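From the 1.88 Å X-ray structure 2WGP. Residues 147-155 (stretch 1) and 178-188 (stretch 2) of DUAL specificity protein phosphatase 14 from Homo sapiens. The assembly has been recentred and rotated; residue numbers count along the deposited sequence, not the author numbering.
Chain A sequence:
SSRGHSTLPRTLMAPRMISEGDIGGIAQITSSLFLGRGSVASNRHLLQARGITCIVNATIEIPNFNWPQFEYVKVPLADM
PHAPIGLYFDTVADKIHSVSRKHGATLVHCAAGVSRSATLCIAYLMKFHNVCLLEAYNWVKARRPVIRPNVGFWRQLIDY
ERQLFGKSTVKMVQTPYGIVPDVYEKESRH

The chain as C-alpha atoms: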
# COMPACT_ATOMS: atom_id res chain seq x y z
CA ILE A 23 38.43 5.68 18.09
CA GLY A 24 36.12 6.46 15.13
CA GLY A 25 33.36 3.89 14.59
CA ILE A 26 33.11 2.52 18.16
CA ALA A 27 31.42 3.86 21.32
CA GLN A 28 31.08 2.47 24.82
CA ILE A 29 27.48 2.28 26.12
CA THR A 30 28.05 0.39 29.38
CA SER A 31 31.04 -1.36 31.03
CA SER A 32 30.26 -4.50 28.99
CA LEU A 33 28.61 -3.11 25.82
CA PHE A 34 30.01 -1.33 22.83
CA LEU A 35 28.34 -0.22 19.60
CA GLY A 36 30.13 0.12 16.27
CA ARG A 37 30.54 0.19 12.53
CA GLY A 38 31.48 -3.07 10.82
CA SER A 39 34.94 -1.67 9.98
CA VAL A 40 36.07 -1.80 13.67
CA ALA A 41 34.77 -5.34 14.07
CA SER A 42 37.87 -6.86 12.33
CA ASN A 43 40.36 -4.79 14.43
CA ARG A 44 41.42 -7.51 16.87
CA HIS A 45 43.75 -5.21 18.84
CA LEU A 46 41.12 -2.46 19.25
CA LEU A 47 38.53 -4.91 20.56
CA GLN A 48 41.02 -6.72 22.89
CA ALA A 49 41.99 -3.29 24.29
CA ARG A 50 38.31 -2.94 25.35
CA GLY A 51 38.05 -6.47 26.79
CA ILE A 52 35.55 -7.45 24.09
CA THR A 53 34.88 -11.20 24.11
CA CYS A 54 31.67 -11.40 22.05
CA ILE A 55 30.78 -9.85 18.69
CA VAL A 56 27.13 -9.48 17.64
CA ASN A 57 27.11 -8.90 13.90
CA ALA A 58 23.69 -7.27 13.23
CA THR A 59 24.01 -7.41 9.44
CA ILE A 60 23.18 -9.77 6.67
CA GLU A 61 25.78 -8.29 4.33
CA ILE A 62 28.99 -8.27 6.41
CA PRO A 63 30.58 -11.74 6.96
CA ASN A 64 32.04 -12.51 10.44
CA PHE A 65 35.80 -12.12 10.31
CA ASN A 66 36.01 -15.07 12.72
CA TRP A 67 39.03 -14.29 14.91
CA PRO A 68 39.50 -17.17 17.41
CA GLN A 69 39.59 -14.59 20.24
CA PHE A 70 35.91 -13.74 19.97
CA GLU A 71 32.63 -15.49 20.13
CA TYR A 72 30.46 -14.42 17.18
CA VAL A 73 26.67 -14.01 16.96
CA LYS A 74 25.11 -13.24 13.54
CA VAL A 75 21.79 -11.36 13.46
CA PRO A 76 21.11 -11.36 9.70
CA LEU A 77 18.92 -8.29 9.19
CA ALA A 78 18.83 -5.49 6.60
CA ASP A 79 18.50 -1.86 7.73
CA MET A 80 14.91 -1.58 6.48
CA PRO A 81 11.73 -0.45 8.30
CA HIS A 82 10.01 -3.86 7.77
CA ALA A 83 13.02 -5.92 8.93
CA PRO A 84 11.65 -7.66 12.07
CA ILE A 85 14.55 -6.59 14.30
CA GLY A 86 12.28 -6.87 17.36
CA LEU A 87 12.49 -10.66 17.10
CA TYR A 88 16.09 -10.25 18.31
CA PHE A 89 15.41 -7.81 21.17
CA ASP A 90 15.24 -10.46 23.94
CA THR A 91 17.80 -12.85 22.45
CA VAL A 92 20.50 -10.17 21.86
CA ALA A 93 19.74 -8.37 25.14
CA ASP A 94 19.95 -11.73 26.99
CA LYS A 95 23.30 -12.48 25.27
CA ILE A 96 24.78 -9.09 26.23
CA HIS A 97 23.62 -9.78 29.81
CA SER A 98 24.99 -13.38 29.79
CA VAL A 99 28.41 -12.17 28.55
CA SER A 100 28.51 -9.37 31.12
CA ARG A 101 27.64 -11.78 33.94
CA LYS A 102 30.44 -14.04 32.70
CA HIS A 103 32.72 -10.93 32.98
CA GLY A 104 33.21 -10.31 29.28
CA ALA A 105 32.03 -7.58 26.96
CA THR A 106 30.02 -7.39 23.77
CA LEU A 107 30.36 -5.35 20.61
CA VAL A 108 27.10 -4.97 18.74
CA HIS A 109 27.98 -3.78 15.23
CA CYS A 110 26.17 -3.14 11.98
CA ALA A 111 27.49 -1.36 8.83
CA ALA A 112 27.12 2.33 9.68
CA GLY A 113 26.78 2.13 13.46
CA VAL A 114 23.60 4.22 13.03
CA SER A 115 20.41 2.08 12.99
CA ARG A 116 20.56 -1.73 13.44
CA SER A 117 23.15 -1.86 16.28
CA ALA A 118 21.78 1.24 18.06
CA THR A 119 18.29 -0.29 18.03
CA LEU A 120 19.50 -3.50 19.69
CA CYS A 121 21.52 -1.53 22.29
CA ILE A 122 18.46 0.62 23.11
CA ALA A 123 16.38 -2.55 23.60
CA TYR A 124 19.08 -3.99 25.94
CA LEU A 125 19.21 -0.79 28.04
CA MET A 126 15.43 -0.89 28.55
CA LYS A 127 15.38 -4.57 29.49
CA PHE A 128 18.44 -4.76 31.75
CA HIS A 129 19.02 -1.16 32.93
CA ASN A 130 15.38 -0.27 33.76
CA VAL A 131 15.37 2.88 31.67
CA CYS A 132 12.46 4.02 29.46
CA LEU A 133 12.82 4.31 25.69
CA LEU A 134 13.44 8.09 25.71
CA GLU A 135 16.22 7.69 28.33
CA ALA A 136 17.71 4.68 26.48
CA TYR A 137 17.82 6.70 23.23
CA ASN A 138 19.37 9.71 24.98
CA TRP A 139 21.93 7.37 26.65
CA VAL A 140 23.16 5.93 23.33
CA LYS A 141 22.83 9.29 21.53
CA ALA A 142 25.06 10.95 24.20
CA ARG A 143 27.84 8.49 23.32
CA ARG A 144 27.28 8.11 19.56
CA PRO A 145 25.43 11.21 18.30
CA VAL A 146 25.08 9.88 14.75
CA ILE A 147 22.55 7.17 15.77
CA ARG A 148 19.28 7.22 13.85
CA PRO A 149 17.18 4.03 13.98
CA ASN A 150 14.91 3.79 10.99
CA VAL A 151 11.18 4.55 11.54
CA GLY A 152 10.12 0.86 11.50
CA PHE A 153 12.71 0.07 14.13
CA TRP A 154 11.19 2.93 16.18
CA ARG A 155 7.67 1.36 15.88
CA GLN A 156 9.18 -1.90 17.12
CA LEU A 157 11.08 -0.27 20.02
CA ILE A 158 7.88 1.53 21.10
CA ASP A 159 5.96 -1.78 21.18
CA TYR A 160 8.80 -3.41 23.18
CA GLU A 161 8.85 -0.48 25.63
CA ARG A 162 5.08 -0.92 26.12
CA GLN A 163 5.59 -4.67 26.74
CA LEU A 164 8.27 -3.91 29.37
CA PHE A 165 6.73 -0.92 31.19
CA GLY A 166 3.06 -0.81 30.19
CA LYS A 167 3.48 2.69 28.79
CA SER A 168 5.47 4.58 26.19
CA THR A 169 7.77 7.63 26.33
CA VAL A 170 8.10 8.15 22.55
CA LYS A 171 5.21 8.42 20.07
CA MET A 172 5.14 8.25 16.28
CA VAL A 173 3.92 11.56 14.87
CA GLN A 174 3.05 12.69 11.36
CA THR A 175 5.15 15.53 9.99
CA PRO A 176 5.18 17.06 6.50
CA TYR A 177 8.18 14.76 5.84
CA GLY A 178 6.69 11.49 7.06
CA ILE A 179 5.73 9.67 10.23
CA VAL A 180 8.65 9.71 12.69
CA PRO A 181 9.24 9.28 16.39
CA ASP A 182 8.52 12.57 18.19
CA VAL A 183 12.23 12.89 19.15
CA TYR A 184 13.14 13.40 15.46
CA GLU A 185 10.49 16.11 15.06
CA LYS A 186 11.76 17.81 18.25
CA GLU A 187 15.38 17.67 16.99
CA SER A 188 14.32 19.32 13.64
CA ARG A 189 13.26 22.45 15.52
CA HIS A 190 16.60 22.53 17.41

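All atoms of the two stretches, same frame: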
# COMPACT_ATOMS: atom_id res chain seq x y z
N ILE A 147 23.59 8.21 15.83
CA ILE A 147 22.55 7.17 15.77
C ILE A 147 21.22 7.72 15.27
O ILE A 147 20.85 8.90 15.50
CB ILE A 147 22.36 6.34 17.09
CG1 ILE A 147 21.73 7.14 18.26
CG2 ILE A 147 23.68 5.65 17.46
CD1 ILE A 147 20.78 6.28 19.12
N ARG A 148 20.53 6.87 14.54
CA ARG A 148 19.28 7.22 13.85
C ARG A 148 18.56 5.94 13.40
O ARG A 148 18.53 5.60 12.23
CB ARG A 148 19.60 8.11 12.65
CG ARG A 148 18.40 8.79 12.05
CD ARG A 148 18.13 10.11 12.67
NE ARG A 148 17.05 10.81 12.00
CZ ARG A 148 16.57 11.99 12.37
NH1 ARG A 148 17.03 12.59 13.45
NH2 ARG A 148 15.61 12.57 11.65
N PRO A 149 17.96 5.21 14.35
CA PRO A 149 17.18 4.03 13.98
C PRO A 149 16.13 4.38 12.96
O PRO A 149 15.58 5.50 12.95
CB PRO A 149 16.53 3.62 15.30
CG PRO A 149 17.52 4.08 16.34
CD PRO A 149 17.99 5.40 15.81
N ASN A 150 15.87 3.48 12.03
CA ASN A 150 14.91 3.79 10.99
C ASN A 150 13.50 3.83 11.60
O ASN A 150 13.32 3.43 12.73
CB ASN A 150 15.07 2.87 9.78
CG ASN A 150 14.53 1.48 10.01
OD1 ASN A 150 13.39 1.30 10.42
ND2 ASN A 150 15.33 0.49 9.66
N VAL A 151 12.50 4.36 10.89
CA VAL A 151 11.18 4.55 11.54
C VAL A 151 10.46 3.25 11.92
O VAL A 151 9.71 3.24 12.91
CB VAL A 151 10.25 5.48 10.74
CG1 VAL A 151 10.86 6.91 10.71
CG2 VAL A 151 9.98 4.90 9.33
N GLY A 152 10.68 2.18 11.16
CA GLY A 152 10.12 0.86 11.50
C GLY A 152 10.71 0.29 12.77
O GLY A 152 10.00 -0.26 13.65
N PHE A 153 12.03 0.45 12.91
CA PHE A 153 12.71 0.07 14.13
C PHE A 153 12.14 0.84 15.34
O PHE A 153 11.97 0.26 16.40
CB PHE A 153 14.23 0.29 14.01
CG PHE A 153 14.94 -0.65 13.03
CD1 PHE A 153 16.31 -0.51 12.81
CD2 PHE A 153 14.27 -1.67 12.36
CE1 PHE A 153 17.00 -1.36 11.95
CE2 PHE A 153 14.96 -2.53 11.48
CZ PHE A 153 16.32 -2.37 11.28
N TRP A 154 11.89 2.14 15.18
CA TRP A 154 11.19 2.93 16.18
C TRP A 154 9.81 2.36 16.58
O TRP A 154 9.54 2.24 17.76
CB TRP A 154 11.08 4.41 15.77
CG TRP A 154 12.29 5.17 16.19
CD1 TRP A 154 13.28 5.62 15.39
CD2 TRP A 154 12.64 5.55 17.53
NE1 TRP A 154 14.23 6.27 16.14
CE2 TRP A 154 13.87 6.24 17.46
CE3 TRP A 154 12.03 5.38 18.78
CZ2 TRP A 154 14.50 6.76 18.59
CZ3 TRP A 154 12.66 5.92 19.91
CH2 TRP A 154 13.88 6.60 19.80
N ARG A 155 8.96 2.04 15.61
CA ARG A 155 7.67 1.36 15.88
C ARG A 155 7.89 0.11 16.75
O ARG A 155 7.19 -0.11 17.73
CB ARG A 155 6.93 0.97 14.60
CG ARG A 155 6.42 2.14 13.80
CD ARG A 155 5.44 1.70 12.70
NE ARG A 155 6.06 0.91 11.62
CZ ARG A 155 6.66 1.40 10.52
NH1 ARG A 155 6.78 2.71 10.31
NH2 ARG A 155 7.15 0.55 9.63
N GLY A 178 6.94 12.86 6.70
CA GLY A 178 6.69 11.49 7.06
C GLY A 178 6.39 11.30 8.55
O GLY A 178 6.50 12.23 9.37
N ILE A 179 5.99 10.08 8.87
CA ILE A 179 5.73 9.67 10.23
C ILE A 179 7.08 9.34 10.86
O ILE A 179 7.85 8.55 10.30
CB ILE A 179 4.78 8.47 10.30
CG1 ILE A 179 3.39 8.88 9.79
CG2 ILE A 179 4.68 7.94 11.75
CD1 ILE A 179 2.53 7.73 9.22
N VAL A 180 7.36 9.92 12.02
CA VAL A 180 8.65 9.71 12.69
C VAL A 180 8.41 9.67 14.19
O VAL A 180 7.41 10.25 14.66
CB VAL A 180 9.66 10.86 12.35
CG1 VAL A 180 10.04 10.82 10.87
CG2 VAL A 180 9.06 12.28 12.75
N PRO A 181 9.34 9.07 14.95
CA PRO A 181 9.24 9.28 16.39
C PRO A 181 9.30 10.78 16.73
O PRO A 181 10.03 11.57 16.10
CB PRO A 181 10.47 8.55 16.95
CG PRO A 181 11.45 8.55 15.79
CD PRO A 181 10.60 8.39 14.57
N ASP A 182 8.54 11.16 17.76
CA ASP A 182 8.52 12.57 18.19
C ASP A 182 9.90 13.19 18.45
O ASP A 182 10.08 14.38 18.20
CB ASP A 182 7.54 12.84 19.35
CG ASP A 182 7.71 11.90 20.55
OD1 ASP A 182 8.79 11.35 20.80
OD2 ASP A 182 6.71 11.76 21.29
N VAL A 183 10.87 12.39 18.91
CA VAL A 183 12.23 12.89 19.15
C VAL A 183 12.88 13.47 17.88
O VAL A 183 13.60 14.47 17.97
CB VAL A 183 13.17 11.83 19.80
CG1 VAL A 183 12.76 11.58 21.30
CG2 VAL A 183 13.20 10.53 19.02
N TYR A 184 12.60 12.90 16.73
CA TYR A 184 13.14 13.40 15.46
C TYR A 184 12.49 14.73 15.09
O TYR A 184 13.15 15.63 14.57
CB TYR A 184 12.93 12.42 14.32
CG TYR A 184 13.79 11.16 14.35
CD1 TYR A 184 14.69 10.90 15.39
CD2 TYR A 184 13.67 10.21 13.33
CE1 TYR A 184 15.44 9.75 15.41
CE2 TYR A 184 14.40 9.07 13.33
CZ TYR A 184 15.29 8.82 14.38
OH TYR A 184 16.06 7.67 14.39
N GLU A 185 11.19 14.85 15.34
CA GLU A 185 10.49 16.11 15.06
C GLU A 185 11.05 17.20 15.98
O GLU A 185 11.34 18.31 15.54
CB GLU A 185 8.99 15.92 15.27
CG GLU A 185 8.12 16.94 14.57
CD GLU A 185 7.93 18.19 15.38
OE1 GLU A 185 8.13 18.12 16.61
OE2 GLU A 185 7.54 19.25 14.80
N LYS A 186 11.21 16.88 17.27
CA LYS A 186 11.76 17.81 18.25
C LYS A 186 13.17 18.30 17.87
O LYS A 186 13.44 19.49 17.92
CB LYS A 186 11.70 17.22 19.66
CG LYS A 186 10.26 17.04 20.16
CD LYS A 186 10.16 16.26 21.46
CE LYS A 186 8.74 16.30 21.99
NZ LYS A 186 8.67 15.84 23.40
N GLU A 187 14.03 17.37 17.47
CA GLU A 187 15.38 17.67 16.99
C GLU A 187 15.40 18.64 15.77
O GLU A 187 16.31 19.47 15.67
CB GLU A 187 16.14 16.37 16.63
CG GLU A 187 16.57 15.53 17.87
CD GLU A 187 17.02 14.11 17.52
OE1 GLU A 187 17.01 13.24 18.42
OE2 GLU A 187 17.38 13.89 16.34
N SER A 188 14.42 18.52 14.88
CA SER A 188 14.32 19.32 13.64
C SER A 188 14.04 20.81 13.89
O SER A 188 14.26 21.65 13.02
CB SER A 188 13.23 18.77 12.69
OG SER A 188 11.92 19.08 13.14
O HOH W 1 15.46 15.14 13.18

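The guanidinium of R148 lies flat on the ring of Y184. The planes of the R148 guanidinium and the Y184 ring are 3° apart in tilt, and their centres are 3.5 Å apart. R148 CZ sits 3.5 Å from the centroid of the Y184 ring and 11° off the ring normal, so this is a cation-pi contact over the face. The arginine methylene adds to it: R148 CD makes a CH-pi contact at 4.0 Å from the centroid of the same Y184 ring. The CA-to-CB bond of R148 points sideways, but the side chain bends at chi2 (90°), and its end comes nearer, onto the tyrosine.

The edge of the guanidinium is used as well. R148 NH1 forms a salt bridge with E187 OE2 at 3.2 Å. E187 lies three residues after Y184, nearly one helical turn on, so one helix supplies both the aromatic face and the carboxylate. Water 1 joins the same arginine to the helix backbone. Water 1 accepts from R148 NH2 at 3.0 Å and donates to Y184 O at 2.7 Å.

The hydroxyl of Y184 is the polar centre of the contact. Y184 OH donates to P149 O at 2.6 Å, a short hydrogen bond. Y184 OH also accepts from W154 NE1 at 2.9 Å, with an N-H...acceptor angle of 152°. One hydroxyl therefore ties the loop at P149 to the helix that carries W154. P149 N lies 3.1 Å from Y184 OH, but a proline nitrogen has no hydrogen to share, so this is proximity alone. Y184 has the largest area covered by the other stretch, 113 Å² of the residue.

The ring face of W154 meets P181. P181 CG stands 3.4 Å from the centroid of the five-membered ring of W154, 7° off the normal. This is a CH-pi contact almost directly over the ring. V183 adds an apolar contact, with W154 CZ2 and V183 CG2 4.0 Å apart. The five-membered ring of W154 and the Y184 ring are an oblique pair, with planes at 84°.

V151 packs against the strand. V151 CG1 is 4.0 Å from V180 CG1 and 4.1 Å from P181 CD. The same V151 CG1 approaches I179 O at 3.5 Å.

The backbone around these residues is held locally. N150 caps the helix that presents V151 and W154: F153 N donates to N150 OD1 at 3.0 Å. In the other stretch P181 occupies the N-cap position, and Y184 N donates to P181 O at 3.0 Å.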